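Local coordinates for beta-galactosidase (Bacteroides thetaiotaomicron, PDB 5MUJ), which binds the chain B oligosaccharide of the plant pectin rhamnogalacturonan II on a five-bladed beta-propeller and is probably a glycoside hydrolase that trims it, at residues G268-D273 with F286-F291; Y297-T302 with E329-K334; F225-G230 with K238-G243; N301-S306 with A318-P323. All blocks are in the same frame, centred on the assembly; numbering follows the deposited sequence.

Interaction 1: residues G268-D273 with F286-F291; sequences GTITGD and FYFSAF
I270 and A290 form a hydrogen-bonded antiparallel pair, I270 N donating to A290 O at 2.9 Å, and G272 with F288 makes the next such pair. Two side-chain hydroxyls add to this backbone ladder. S289 OG, held anti to its own backbone N (chi1 -169°), donates to I270 O at 2.7 Å, so that carbonyl is gripped from opposite faces of its plane by S289 OG and A290 N. Where the ladder ends, T269 OG1 donates to F291 O at 2.8 Å.

The apolar contacts lie largely with I270, whose CG2 methyl, one branch at CB, meets F288 CZ at 3.5 Å. G272 keeps its backbone N beneath one face of the F288 ring, where lack of a side chain lets the ring lie close. D273 CB sits in the plane of that ring at its edge, with the carboxylate turned 87° to it.

I270, A290 and F291 line the glycan pocket. Strands 270-279 and 282-290 form a hairpin between strand 299-306 of the same sheet and the neighbouring sheet that contains E240.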
loop_
_atom_site.group_PDB
_atom_site.type_symbol
_atom_site.label_atom_id
_atom_site.label_comp_id
_atom_site.label_asym_id
_atom_site.label_seq_id
_atom_site.Cartn_x
_atom_site.Cartn_y
_atom_site.Cartn_z
ATOM N N GLY A 268 7.908 -14.298 -12.000
ATOM C CA GLY A 268 6.812 -14.185 -11.065
ATOM C C GLY A 268 7.116 -13.273 -9.885
ATOM O O GLY A 268 6.277 -13.162 -8.998
ATOM N N THR A 269 8.262 -12.588 -9.862
ATOM C CA THR A 269 8.625 -11.740 -8.693
ATOM C C THR A 269 7.741 -10.508 -8.641
ATOM O O THR A 269 7.450 -9.897 -9.695
ATOM C CB THR A 269 10.087 -11.259 -8.754
ATOM O OG1 THR A 269 10.941 -12.403 -8.826
ATOM C CG2 THR A 269 10.472 -10.400 -7.535
ATOM N N ILE A 270 7.349 -10.131 -7.419
ATOM C CA ILE A 270 6.494 -8.993 -7.202
ATOM C C ILE A 270 7.318 -7.925 -6.551
ATOM O O ILE A 270 8.019 -8.196 -5.586
ATOM C CB ILE A 270 5.289 -9.351 -6.318
ATOM C CG1 ILE A 270 4.343 -10.274 -7.082
ATOM C CG2 ILE A 270 4.505 -8.120 -5.925
ATOM C CD1 ILE A 270 3.232 -10.874 -6.229
ATOM N N THR A 271 7.190 -6.713 -7.054
ATOM C CA THR A 271 7.699 -5.512 -6.433
ATOM C C THR A 271 6.486 -4.596 -6.364
ATOM O O THR A 271 5.854 -4.305 -7.409
ATOM C CB THR A 271 8.815 -4.830 -7.255
ATOM O OG1 THR A 271 9.884 -5.761 -7.508
ATOM C CG2 THR A 271 9.352 -3.566 -6.540
ATOM N N GLY A 272 6.151 -4.145 -5.144
ATOM C CA GLY A 272 5.025 -3.289 -5.046
ATOM C C GLY A 272 4.754 -2.540 -3.764
ATOM O O GLY A 272 5.612 -2.371 -2.900
ATOM N N ASP A 273 3.523 -2.066 -3.717
ATOM C CA ASP A 273 3.034 -1.181 -2.677
ATOM C C ASP A 273 4.053 -0.125 -2.267
ATOM O O ASP A 273 4.425 0.004 -1.107
ATOM C CB ASP A 273 2.471 -1.988 -1.495
ATOM C CG ASP A 273 1.210 -2.789 -1.877
ATOM O OD1 ASP A 273 1.006 -3.085 -3.089
ATOM O OD2 ASP A 273 0.388 -3.089 -0.978
ATOM N N PHE A 286 9.479 2.956 0.683
ATOM C CA PHE A 286 9.219 1.688 1.344
ATOM C C PHE A 286 8.435 0.854 0.342
ATOM O O PHE A 286 7.486 1.361 -0.266
ATOM C CB PHE A 286 8.410 1.920 2.636
ATOM C CG PHE A 286 9.134 2.749 3.639
ATOM C CD1 PHE A 286 10.140 2.175 4.402
ATOM C CD2 PHE A 286 8.892 4.113 3.764
ATOM C CE1 PHE A 286 10.805 2.932 5.369
ATOM C CE2 PHE A 286 9.583 4.867 4.692
ATOM C CZ PHE A 286 10.586 4.271 5.453
ATOM N N TYR A 287 8.842 -0.396 0.171
ATOM C CA TYR A 287 8.156 -1.308 -0.766
ATOM C C TYR A 287 8.238 -2.735 -0.264
ATOM O O TYR A 287 9.107 -3.060 0.586
ATOM C CB TYR A 287 8.763 -1.151 -2.171
ATOM C CG TYR A 287 10.098 -1.793 -2.365
ATOM C CD1 TYR A 287 10.186 -3.114 -2.823
ATOM C CD2 TYR A 287 11.279 -1.091 -2.128
ATOM C CE1 TYR A 287 11.434 -3.715 -3.025
ATOM C CE2 TYR A 287 12.520 -1.680 -2.333
ATOM C CZ TYR A 287 12.578 -2.994 -2.784
ATOM O OH TYR A 287 13.808 -3.569 -2.970
ATOM N N PHE A 288 7.367 -3.597 -0.775
ATOM C CA PHE A 288 7.454 -5.036 -0.534
ATOM C C PHE A 288 7.844 -5.761 -1.800
ATOM O O PHE A 288 7.595 -5.290 -2.956
ATOM C CB PHE A 288 6.182 -5.694 0.025
ATOM C CG PHE A 288 5.168 -6.216 -0.997
ATOM C CD1 PHE A 288 4.219 -5.355 -1.592
ATOM C CD2 PHE A 288 5.077 -7.572 -1.315
ATOM C CE1 PHE A 288 3.266 -5.820 -2.448
ATOM C CE2 PHE A 288 4.139 -8.045 -2.281
ATOM C CZ PHE A 288 3.228 -7.168 -2.807
ATOM N N SER A 289 8.419 -6.927 -1.579
ATOM C CA SER A 289 8.682 -7.849 -2.653
ATOM C C SER A 289 8.256 -9.239 -2.234
ATOM O O SER A 289 8.258 -9.568 -1.050
ATOM C CB SER A 289 10.158 -7.819 -3.023
ATOM O OG SER A 289 10.382 -8.529 -4.244
ATOM N N ALA A 290 7.846 -10.046 -3.189
ATOM C CA ALA A 290 7.508 -11.446 -2.957
ATOM C C ALA A 290 8.095 -12.278 -4.071
ATOM O O ALA A 290 8.229 -11.780 -5.224
ATOM C CB ALA A 290 6.010 -11.696 -2.847
ATOM N N PHE A 291 8.408 -13.537 -3.758
ATOM C CA PHE A 291 8.918 -14.510 -4.773
ATOM C C PHE A 291 10.164 -13.952 -5.450
ATOM O O PHE A 291 10.362 -14.114 -6.666
ATOM C CB PHE A 291 7.822 -14.900 -5.768
ATOM C CG PHE A 291 6.525 -15.223 -5.105
ATOM C CD1 PHE A 291 6.469 -16.225 -4.141
ATOM C CD2 PHE A 291 5.381 -14.456 -5.347
ATOM C CE1 PHE A 291 5.284 -16.495 -3.465
ATOM C CE2 PHE A 291 4.199 -14.723 -4.673
ATOM C CZ PHE A 291 4.155 -15.735 -3.724
#

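Interaction 2: residues Y297-T302 with E329-K334; sequences YKAFNT and ELFAHK. With RAM (alpha-L-rhamnopyranose), chain B.
N301 OD1 accepts K334 N at 2.7 Å, the donor lying in the carbonyl plane on a lone pair. The other branch of the amide, N301 ND2, donates to K334 O at 3.0 Å from above that carbonyl's plane, so one asparagine serves both backbone polar groups of a single residue, suiting a side chain with donor and acceptor. The backbones join loosely: A332 N reaches A299 O in a weak bond, and A299 N is buried without a partner. Water 1 bridges K298 N and L330 O.

The small methyl of A299 touches two rings, A299 CB lying 3.6 Å from F331 CD1 and 3.7 Å from H333 CD2. F331 is sandwiched, L330 CG over the centre of one face and rhamnose C6 toward the rim of the other. The H333 imidazole is packed between F331 CB and K334 CG, and H333 NE2 shares a hydrogen bond with rhamnose O4 at 2.8 Å. K334 runs extended beyond CG, and K334 NZ donates to rhamnose O3 at 2.6 Å; D61 is its salt-bridge partner. L330 and F331 form a classic bulge opposite V351. The arrangement is an interface between adjacent propeller blades, ending in a carbohydrate-binding site.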
loop_
_atom_site.group_PDB
_atom_site.type_symbol
_atom_site.label_atom_id
_atom_site.label_comp_id
_atom_site.label_asym_id
_atom_site.label_seq_id
_atom_site.Cartn_x
_atom_site.Cartn_y
_atom_site.Cartn_z
ATOM N N TYR A 297 12.863 -16.363 2.392
ATOM C CA TYR A 297 11.490 -16.198 2.822
ATOM C C TYR A 297 10.719 -15.595 1.676
ATOM O O TYR A 297 11.310 -14.920 0.806
ATOM C CB TYR A 297 11.386 -15.326 4.059
ATOM C CG TYR A 297 12.434 -14.242 4.112
ATOM C CD1 TYR A 297 12.296 -13.068 3.397
ATOM C CD2 TYR A 297 13.626 -14.445 4.783
ATOM C CE1 TYR A 297 13.281 -12.084 3.428
ATOM C CE2 TYR A 297 14.599 -13.463 4.839
ATOM C CZ TYR A 297 14.441 -12.285 4.165
ATOM O OH TYR A 297 15.413 -11.317 4.227
ATOM N N LYS A 298 9.413 -15.838 1.673
ATOM C CA LYS A 298 8.587 -15.604 0.455
ATOM C C LYS A 298 8.107 -14.172 0.201
ATOM O O LYS A 298 7.761 -13.837 -0.942
ATOM C CB LYS A 298 7.377 -16.524 0.463
ATOM C CG LYS A 298 7.741 -18.010 0.326
ATOM C CD LYS A 298 8.043 -18.462 -1.102
ATOM C CE LYS A 298 8.382 -19.954 -1.106
ATOM N NZ LYS A 298 9.456 -20.304 -2.082
ATOM N N ALA A 299 7.990 -13.371 1.257
ATOM C CA ALA A 299 7.678 -11.948 1.115
ATOM C C ALA A 299 8.184 -11.113 2.279
ATOM O O ALA A 299 8.226 -11.580 3.416
ATOM C CB ALA A 299 6.182 -11.718 0.902
ATOM N N PHE A 300 8.558 -9.879 1.981
ATOM C CA PHE A 300 9.304 -9.032 2.896
ATOM C C PHE A 300 9.231 -7.572 2.508
ATOM O O PHE A 300 8.825 -7.262 1.372
ATOM C CB PHE A 300 10.771 -9.462 2.933
ATOM C CG PHE A 300 11.441 -9.418 1.538
ATOM C CD1 PHE A 300 11.339 -10.496 0.618
ATOM C CD2 PHE A 300 12.142 -8.296 1.150
ATOM C CE1 PHE A 300 11.932 -10.435 -0.666
ATOM C CE2 PHE A 300 12.734 -8.240 -0.129
ATOM C CZ PHE A 300 12.618 -9.305 -1.015
ATOM N N ASN A 301 9.592 -6.687 3.441
ATOM C CA ASN A 301 9.721 -5.257 3.184
ATOM C C ASN A 301 11.173 -4.790 3.240
ATOM O O ASN A 301 11.952 -5.176 4.127
ATOM C CB ASN A 301 8.920 -4.443 4.222
ATOM C CG ASN A 301 7.431 -4.648 4.094
ATOM O OD1 ASN A 301 6.911 -4.959 3.040
ATOM N ND2 ASN A 301 6.718 -4.448 5.191
ATOM N N THR A 302 11.523 -3.916 2.296
ATOM C CA THR A 302 12.761 -3.161 2.331
ATOM C C THR A 302 12.537 -1.747 1.764
ATOM O O THR A 302 11.377 -1.273 1.699
ATOM C CB THR A 302 13.946 -3.950 1.729
ATOM O OG1 THR A 302 15.166 -3.218 1.917
ATOM C CG2 THR A 302 13.742 -4.250 0.259
ATOM N N GLU A 329 4.647 -15.807 9.731
ATOM C CA GLU A 329 5.623 -16.803 9.349
ATOM C C GLU A 329 5.699 -17.097 7.831
ATOM O O GLU A 329 6.683 -17.664 7.391
ATOM C CB GLU A 329 5.379 -18.102 10.096
ATOM C CG GLU A 329 4.150 -18.870 9.644
ATOM C CD GLU A 329 3.655 -19.941 10.611
ATOM O OE1 GLU A 329 4.433 -20.441 11.460
ATOM O OE2 GLU A 329 2.464 -20.294 10.503
ATOM N N LEU A 330 4.670 -16.729 7.068
ATOM C CA LEU A 330 4.659 -16.935 5.616
ATOM C C LEU A 330 5.043 -15.655 4.877
ATOM O O LEU A 330 6.014 -15.655 4.112
ATOM C CB LEU A 330 3.292 -17.450 5.173
ATOM C CG LEU A 330 3.166 -17.738 3.661
ATOM C CD1 LEU A 330 4.168 -18.787 3.208
ATOM C CD2 LEU A 330 1.748 -18.158 3.308
ATOM N N PHE A 331 4.267 -14.583 5.090
ATOM C CA PHE A 331 4.521 -13.297 4.487
ATOM C C PHE A 331 4.585 -12.230 5.582
ATOM O O PHE A 331 3.737 -12.226 6.495
ATOM C CB PHE A 331 3.421 -12.853 3.493
ATOM C CG PHE A 331 3.096 -13.829 2.380
ATOM C CD1 PHE A 331 4.099 -14.491 1.701
ATOM C CD2 PHE A 331 1.772 -14.004 1.950
ATOM C CE1 PHE A 331 3.786 -15.348 0.653
ATOM C CE2 PHE A 331 1.460 -14.881 0.921
ATOM C CZ PHE A 331 2.476 -15.537 0.276
ATOM N N ALA A 332 5.566 -11.331 5.524
ATOM C CA ALA A 332 5.590 -10.147 6.425
ATOM C C ALA A 332 5.919 -8.968 5.534
ATOM O O ALA A 332 7.065 -8.767 5.166
ATOM C CB ALA A 332 6.610 -10.285 7.561
ATOM N N HIS A 333 4.890 -8.245 5.116
ATOM C CA HIS A 333 4.975 -7.501 3.874
ATOM C C HIS A 333 3.893 -6.438 3.701
ATOM O O HIS A 333 2.771 -6.571 4.187
ATOM C CB HIS A 333 4.975 -8.484 2.670
ATOM C CG HIS A 333 3.656 -9.116 2.368
ATOM N ND1 HIS A 333 2.647 -9.293 3.278
ATOM C CD2 HIS A 333 3.159 -9.585 1.193
ATOM C CE1 HIS A 333 1.609 -9.874 2.705
ATOM N NE2 HIS A 333 1.897 -10.063 1.432
ATOM N N LYS A 334 4.256 -5.425 2.908
ATOM C CA LYS A 334 3.450 -4.237 2.594
ATOM C C LYS A 334 3.694 -3.261 3.698
ATOM O O LYS A 334 3.880 -3.699 4.826
ATOM C CB LYS A 334 1.990 -4.564 2.314
ATOM C CG LYS A 334 1.819 -5.705 1.315
ATOM C CD LYS A 334 0.383 -5.884 0.941
ATOM C CE LYS A 334 0.220 -7.044 -0.018
ATOM N NZ LYS A 334 -1.203 -7.227 -0.357
HETATM C C1 RAM B . -0.414 -11.417 -4.218
HETATM C C2 RAM B . -1.080 -10.268 -3.506
HETATM C C3 RAM B . -1.196 -10.629 -2.026
HETATM C C4 RAM B . 0.213 -10.911 -1.501
HETATM C C5 RAM B . 1.014 -11.967 -2.276
HETATM C C6 RAM B . 2.501 -11.895 -1.977
HETATM O O2 RAM B . -0.272 -9.078 -3.709
HETATM O O3 RAM B . -1.829 -9.593 -1.270
HETATM O O4 RAM B . 0.100 -11.417 -0.181
HETATM O O5 RAM B . 0.818 -11.968 -3.713
HETATM O O HOH W 1 8.076 -17.289 3.764
#

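Interaction 3: residues F225-G230 with K238-G243; sequences FYNAGG and KGERVG. With 8PK (4-O-[(1R)-1-hydroxyethyl]-2-O-methyl-alpha-L-fucopyranose), chain C.
N227 and E240 meet across the hairpin with amide and carboxylate nearly coplanar, 14° apart. N227 CG lies between its backbone N and carbonyl carbon (chi1 57°), and ND2 donates weakly to E240 OE1 at 3.1 Å, while OD1 takes the backbone N of D273. E240 is extended beyond CG and also touches the galactose of the glycan.

R241, on the other face of the sheet, is extended from CG to NE and lays its guanidinium beside G230. R241 NH1 donates to G230 O at 2.9 Å, with the oxygen near the guanidinium plane but the donor well above the carbonyl plane. G239 N grips the same G230 O at 3.1 Å. Water 2 accepts from R241 NH1 and lies within hydrogen-bonding distance of A228 O, E265 forms a salt bridge with NE, and L237 O takes NH2.

K238 instead folds back: its chain bends at chi3 and again at chi4 (68°), bringing NZ 2.9 Å from O2 of the methylated fucose derivative. The O-methyl carbon C7 of that sugar rests 3.6 Å from G229 CA. At the far end, V242 CG1 meets the edge of the F225 ring.

Chemically, the buried arginine, with E265 at NE and carbonyls at NH1 and NH2, probably has its charge largely balanced inside the fold, while K238 binds the ether oxygen O2 and G229 leaves room for its methyl.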
loop_
_atom_site.group_PDB
_atom_site.type_symbol
_atom_site.label_atom_id
_atom_site.label_comp_id
_atom_site.label_asym_id
_atom_site.label_seq_id
_atom_site.Cartn_x
_atom_site.Cartn_y
_atom_site.Cartn_z
ATOM N N PHE A 225 2.157 6.709 -7.856
ATOM C CA PHE A 225 3.028 5.600 -7.820
ATOM C C PHE A 225 2.093 4.386 -7.705
ATOM O O PHE A 225 1.241 4.295 -6.910
ATOM C CB PHE A 225 4.099 5.589 -6.668
ATOM C CG PHE A 225 5.341 6.353 -6.970
ATOM C CD1 PHE A 225 5.328 7.701 -6.970
ATOM C CD2 PHE A 225 6.530 5.720 -7.341
ATOM C CE1 PHE A 225 6.426 8.409 -7.267
ATOM C CE2 PHE A 225 7.655 6.467 -7.665
ATOM C CZ PHE A 225 7.608 7.815 -7.576
ATOM N N TYR A 226 2.204 3.470 -8.654
ATOM C CA TYR A 226 1.345 2.279 -8.661
ATOM C C TYR A 226 2.047 1.048 -9.183
ATOM O O TYR A 226 3.015 1.150 -9.952
ATOM C CB TYR A 226 0.029 2.497 -9.437
ATOM C CG TYR A 226 0.083 2.653 -10.954
ATOM C CD1 TYR A 226 0.650 3.783 -11.542
ATOM C CD2 TYR A 226 -0.535 1.712 -11.764
ATOM C CE1 TYR A 226 0.614 3.956 -12.928
ATOM C CE2 TYR A 226 -0.522 1.850 -13.151
ATOM C CZ TYR A 226 0.047 2.991 -13.701
ATOM O OH TYR A 226 0.039 3.214 -15.075
ATOM N N ASN A 227 1.614 -0.115 -8.719
ATOM C CA ASN A 227 2.156 -1.384 -9.200
ATOM C C ASN A 227 1.096 -2.132 -10.011
ATOM O O ASN A 227 -0.099 -1.904 -9.906
ATOM C CB ASN A 227 2.842 -2.247 -8.094
ATOM C CG ASN A 227 1.932 -2.580 -6.927
ATOM O OD1 ASN A 227 1.629 -1.702 -6.102
ATOM N ND2 ASN A 227 1.589 -3.867 -6.787
ATOM N N ALA A 228 1.577 -2.926 -10.966
ATOM C CA ALA A 228 0.713 -3.576 -11.937
ATOM C C ALA A 228 1.460 -4.785 -12.458
ATOM O O ALA A 228 2.647 -4.856 -12.283
ATOM C CB ALA A 228 0.405 -2.612 -13.077
ATOM N N GLY A 229 0.726 -5.727 -13.064
ATOM C CA GLY A 229 1.283 -6.947 -13.631
ATOM C C GLY A 229 1.420 -6.837 -15.152
ATOM O O GLY A 229 0.579 -6.289 -15.797
ATOM N N GLY A 230 2.522 -7.349 -15.662
ATOM C CA GLY A 230 2.768 -7.448 -17.104
ATOM C C GLY A 230 3.929 -8.346 -17.394
ATOM O O GLY A 230 4.552 -8.931 -16.501
ATOM N N LYS A 238 6.798 -12.710 -16.581
ATOM C CA LYS A 238 5.691 -12.100 -15.863
ATOM C C LYS A 238 6.147 -11.656 -14.471
ATOM O O LYS A 238 6.942 -12.341 -13.805
ATOM C CB LYS A 238 4.517 -13.085 -15.761
ATOM C CG LYS A 238 3.209 -12.443 -15.303
ATOM C CD LYS A 238 2.222 -13.396 -14.615
ATOM C CE LYS A 238 2.688 -13.921 -13.254
ATOM N NZ LYS A 238 2.746 -12.867 -12.191
ATOM N N GLY A 239 5.647 -10.491 -14.059
ATOM C CA GLY A 239 5.809 -10.012 -12.660
ATOM C C GLY A 239 4.975 -8.775 -12.372
ATOM O O GLY A 239 4.169 -8.359 -13.187
ATOM N N GLU A 240 5.187 -8.196 -11.173
ATOM C CA GLU A 240 4.602 -6.892 -10.766
ATOM C C GLU A 240 5.692 -5.883 -10.519
ATOM O O GLU A 240 6.699 -6.181 -9.872
ATOM C CB GLU A 240 3.793 -6.960 -9.446
ATOM C CG GLU A 240 2.623 -7.890 -9.557
ATOM C CD GLU A 240 1.669 -7.818 -8.382
ATOM O OE1 GLU A 240 1.647 -6.809 -7.645
ATOM O OE2 GLU A 240 0.956 -8.805 -8.184
ATOM N N ARG A 241 5.489 -4.717 -11.060
ATOM C CA ARG A 241 6.478 -3.694 -11.138
ATOM C C ARG A 241 5.824 -2.354 -10.779
ATOM O O ARG A 241 4.587 -2.210 -10.837
ATOM C CB ARG A 241 7.042 -3.635 -12.568
ATOM C CG ARG A 241 7.774 -4.891 -12.985
ATOM C CD ARG A 241 8.069 -4.871 -14.499
ATOM N NE ARG A 241 8.658 -6.135 -14.903
ATOM C CZ ARG A 241 7.978 -7.217 -15.304
ATOM N NH1 ARG A 241 6.646 -7.242 -15.295
ATOM N NH2 ARG A 241 8.631 -8.305 -15.700
ATOM N N VAL A 242 6.659 -1.351 -10.545
ATOM C CA VAL A 242 6.211 -0.041 -10.073
ATOM C C VAL A 242 6.436 1.023 -11.143
ATOM O O VAL A 242 7.551 1.145 -11.694
ATOM C CB VAL A 242 6.931 0.347 -8.775
ATOM C CG1 VAL A 242 6.646 1.783 -8.426
ATOM C CG2 VAL A 242 6.509 -0.569 -7.639
ATOM N N GLY A 243 5.397 1.814 -11.390
ATOM C CA GLY A 243 5.482 2.931 -12.317
ATOM C C GLY A 243 4.742 4.140 -11.848
ATOM O O GLY A 243 4.104 4.116 -10.818
HETATM O O9 8PK C . -4.984 -12.801 -14.671
HETATM C C8 8PK C . -4.383 -11.696 -14.006
HETATM C C10 8PK C . -5.359 -10.544 -13.910
HETATM O O4 8PK C . -3.922 -12.098 -12.707
HETATM C C4 8PK C . -3.050 -13.231 -12.736
HETATM C C5 8PK C . -3.198 -13.997 -11.437
HETATM C C6 8PK C . -4.650 -14.425 -11.196
HETATM O O5 8PK C . -2.729 -13.186 -10.337
HETATM C C3 8PK C . -1.600 -12.811 -12.953
HETATM O O3 8PK C . -1.409 -12.085 -14.172
HETATM C C2 8PK C . -1.174 -11.941 -11.794
HETATM O O2 8PK C . 0.201 -11.586 -11.993
HETATM C C7 8PK C . 0.410 -10.204 -12.317
HETATM C C1 8PK C . -1.387 -12.685 -10.474
HETATM O O HOH W 2 4.855 -5.261 -14.285
#

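Interaction 4: residues N301-S306 with A318-P323; sequences NTFAAS and ADLIIP
F303 and L320 cross at about a right angle, with L320 CD1 touching F303 CD1 at 4.0 Å obliquely to the ring. L320 has CG anti to its carbonyl carbon (chi1 -68°), which sets it 4.0 Å from T302 CA, so the leucine lies across the strand and its branched end reaches the phenylalanine. The F303 ring is also stacked with W315, and an apolar leucine suits contact with an aromatic ring.

N301 and I321 lie side by side and point the same way. I321 CB packs 3.9 Å from N301 CB, so the isoleucine offers apolar cover to the aliphatic root of an asparagine whose amide is engaged elsewhere.

T302 and D319 cross obliquely, D319 OD1 standing 3.5 Å from T302 CB. Water 3 lies between them, 2.8 Å from T302 OG1 and 2.9 Å from D319 OD1. The aspartate suits a place among donors: its OD1 forms a salt bridge with R295, and its OD2 bonds the hydroxyl of Y297.

Backbone bonds at N301 set the register of the two segments. N301 N donates to I321 O at 3.0 Å, and N301 O takes I321 N in return. L320 N adds a weak bond to N301 O at 2.7 Å. Two residues, L320 and I321, thus face N301 in a classic beta bulge, through which the connection leaving one propeller blade is stitched by a single antiparallel bridge to that blade's third strand.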
loop_
_atom_site.group_PDB
_atom_site.type_symbol
_atom_site.label_atom_id
_atom_site.label_comp_id
_atom_site.label_asym_id
_atom_site.label_seq_id
_atom_site.Cartn_x
_atom_site.Cartn_y
_atom_site.Cartn_z
ATOM N N ASN A 301 9.592 -6.687 3.441
ATOM C CA ASN A 301 9.721 -5.257 3.184
ATOM C C ASN A 301 11.173 -4.790 3.240
ATOM O O ASN A 301 11.952 -5.176 4.127
ATOM C CB ASN A 301 8.920 -4.443 4.222
ATOM C CG ASN A 301 7.431 -4.648 4.094
ATOM O OD1 ASN A 301 6.911 -4.959 3.040
ATOM N ND2 ASN A 301 6.718 -4.448 5.191
ATOM N N THR A 302 11.523 -3.916 2.296
ATOM C CA THR A 302 12.761 -3.161 2.331
ATOM C C THR A 302 12.537 -1.747 1.764
ATOM O O THR A 302 11.377 -1.273 1.699
ATOM C CB THR A 302 13.946 -3.950 1.729
ATOM O OG1 THR A 302 15.166 -3.218 1.917
ATOM C CG2 THR A 302 13.742 -4.250 0.259
ATOM N N PHE A 303 13.598 -1.058 1.347
ATOM C CA PHE A 303 13.403 0.270 0.811
ATOM C C PHE A 303 14.397 0.560 -0.287
ATOM O O PHE A 303 15.409 -0.114 -0.403
ATOM C CB PHE A 303 13.535 1.329 1.898
ATOM C CG PHE A 303 14.941 1.506 2.386
ATOM C CD1 PHE A 303 15.469 0.649 3.351
ATOM C CD2 PHE A 303 15.748 2.491 1.844
ATOM C CE1 PHE A 303 16.792 0.807 3.805
ATOM C CE2 PHE A 303 17.069 2.645 2.296
ATOM C CZ PHE A 303 17.588 1.803 3.276
ATOM N N ALA A 304 14.048 1.599 -1.037
ATOM C CA ALA A 304 14.912 2.232 -1.997
ATOM C C ALA A 304 14.940 3.732 -1.778
ATOM O O ALA A 304 14.098 4.276 -1.052
ATOM C CB ALA A 304 14.430 1.889 -3.420
ATOM N N ALA A 305 15.880 4.437 -2.403
ATOM C CA ALA A 305 15.909 5.891 -2.290
ATOM C C ALA A 305 16.276 6.554 -3.629
ATOM O O ALA A 305 16.859 5.899 -4.500
ATOM C CB ALA A 305 16.833 6.354 -1.145
ATOM N N SER A 306 15.878 7.811 -3.779
ATOM C CA SER A 306 16.024 8.550 -5.048
ATOM C C SER A 306 16.024 10.047 -4.808
ATOM O O SER A 306 15.371 10.531 -3.882
ATOM C CB SER A 306 14.882 8.197 -6.007
ATOM O OG SER A 306 15.008 8.957 -7.165
ATOM N N ALA A 318 20.186 -5.808 5.211
ATOM C CA ALA A 318 19.108 -6.651 5.731
ATOM C C ALA A 318 17.772 -6.013 5.431
ATOM O O ALA A 318 17.612 -4.809 5.519
ATOM C CB ALA A 318 19.247 -6.836 7.252
ATOM N N ASP A 319 16.808 -6.859 5.146
ATOM C CA ASP A 319 15.455 -6.393 4.867
ATOM C C ASP A 319 14.856 -5.807 6.158
ATOM O O ASP A 319 15.172 -6.263 7.246
ATOM C CB ASP A 319 14.642 -7.556 4.407
ATOM C CG ASP A 319 15.033 -7.992 2.993
ATOM O OD1 ASP A 319 15.313 -7.098 2.167
ATOM O OD2 ASP A 319 15.052 -9.200 2.744
ATOM N N LEU A 320 13.941 -4.875 5.994
ATOM C CA LEU A 320 13.354 -4.165 7.158
ATOM C C LEU A 320 12.407 -5.039 7.948
ATOM O O LEU A 320 12.406 -4.980 9.200
ATOM C CB LEU A 320 12.593 -2.950 6.666
ATOM C CG LEU A 320 13.386 -1.803 6.055
ATOM C CD1 LEU A 320 12.480 -0.638 5.680
ATOM C CD2 LEU A 320 14.496 -1.334 6.994
ATOM N N ILE A 321 11.540 -5.768 7.268
ATOM C CA ILE A 321 10.547 -6.646 7.882
ATOM C C ILE A 321 10.590 -7.974 7.175
ATOM O O ILE A 321 10.477 -8.010 5.936
ATOM C CB ILE A 321 9.093 -6.106 7.751
ATOM C CG1 ILE A 321 8.987 -4.688 8.297
ATOM C CG2 ILE A 321 8.089 -7.046 8.421
ATOM C CD1 ILE A 321 9.063 -4.553 9.833
ATOM N N ILE A 322 10.774 -9.052 7.919
ATOM C CA ILE A 322 10.782 -10.402 7.384
ATOM C C ILE A 322 9.961 -11.319 8.251
ATOM O O ILE A 322 9.776 -11.018 9.465
ATOM C CB ILE A 322 12.229 -10.974 7.236
ATOM C CG1 ILE A 322 12.889 -11.327 8.590
ATOM C CG2 ILE A 322 13.108 -10.008 6.438
ATOM C CD1 ILE A 322 14.256 -11.972 8.448
ATOM N N PRO A 323 9.500 -12.475 7.729
ATOM C CA PRO A 323 8.846 -13.501 8.560
ATOM C C PRO A 323 9.758 -13.961 9.684
ATOM O O PRO A 323 10.916 -14.297 9.436
ATOM C CB PRO A 323 8.598 -14.660 7.576
ATOM C CG PRO A 323 8.420 -13.967 6.270
ATOM C CD PRO A 323 9.386 -12.808 6.298
HETATM O O HOH W 3 17.261 -5.081 1.423
#

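Along the chain interaction 3 closes first, then interaction 1, and interactions 2 and 4 both start from strand 299-306, sharing N301 and T302. Each blade is a four-stranded antiparallel sheet. Interaction 3 lies in one blade, interaction 1 in the next, and interaction 2 ties that next blade to strand 331-340 of the closing one; interaction 4 fastens the intervening connection. The centres of interactions 1 and 2, like those of 1 and 3, are 9 Å apart, whereas 2 and 3 lie 18 Å apart without touching. Interactions 1, 2 and 3 all contribute residues to the glycan pocket, so recognition is spread over adjoining blades, while interaction 4 stands farther from the sugars.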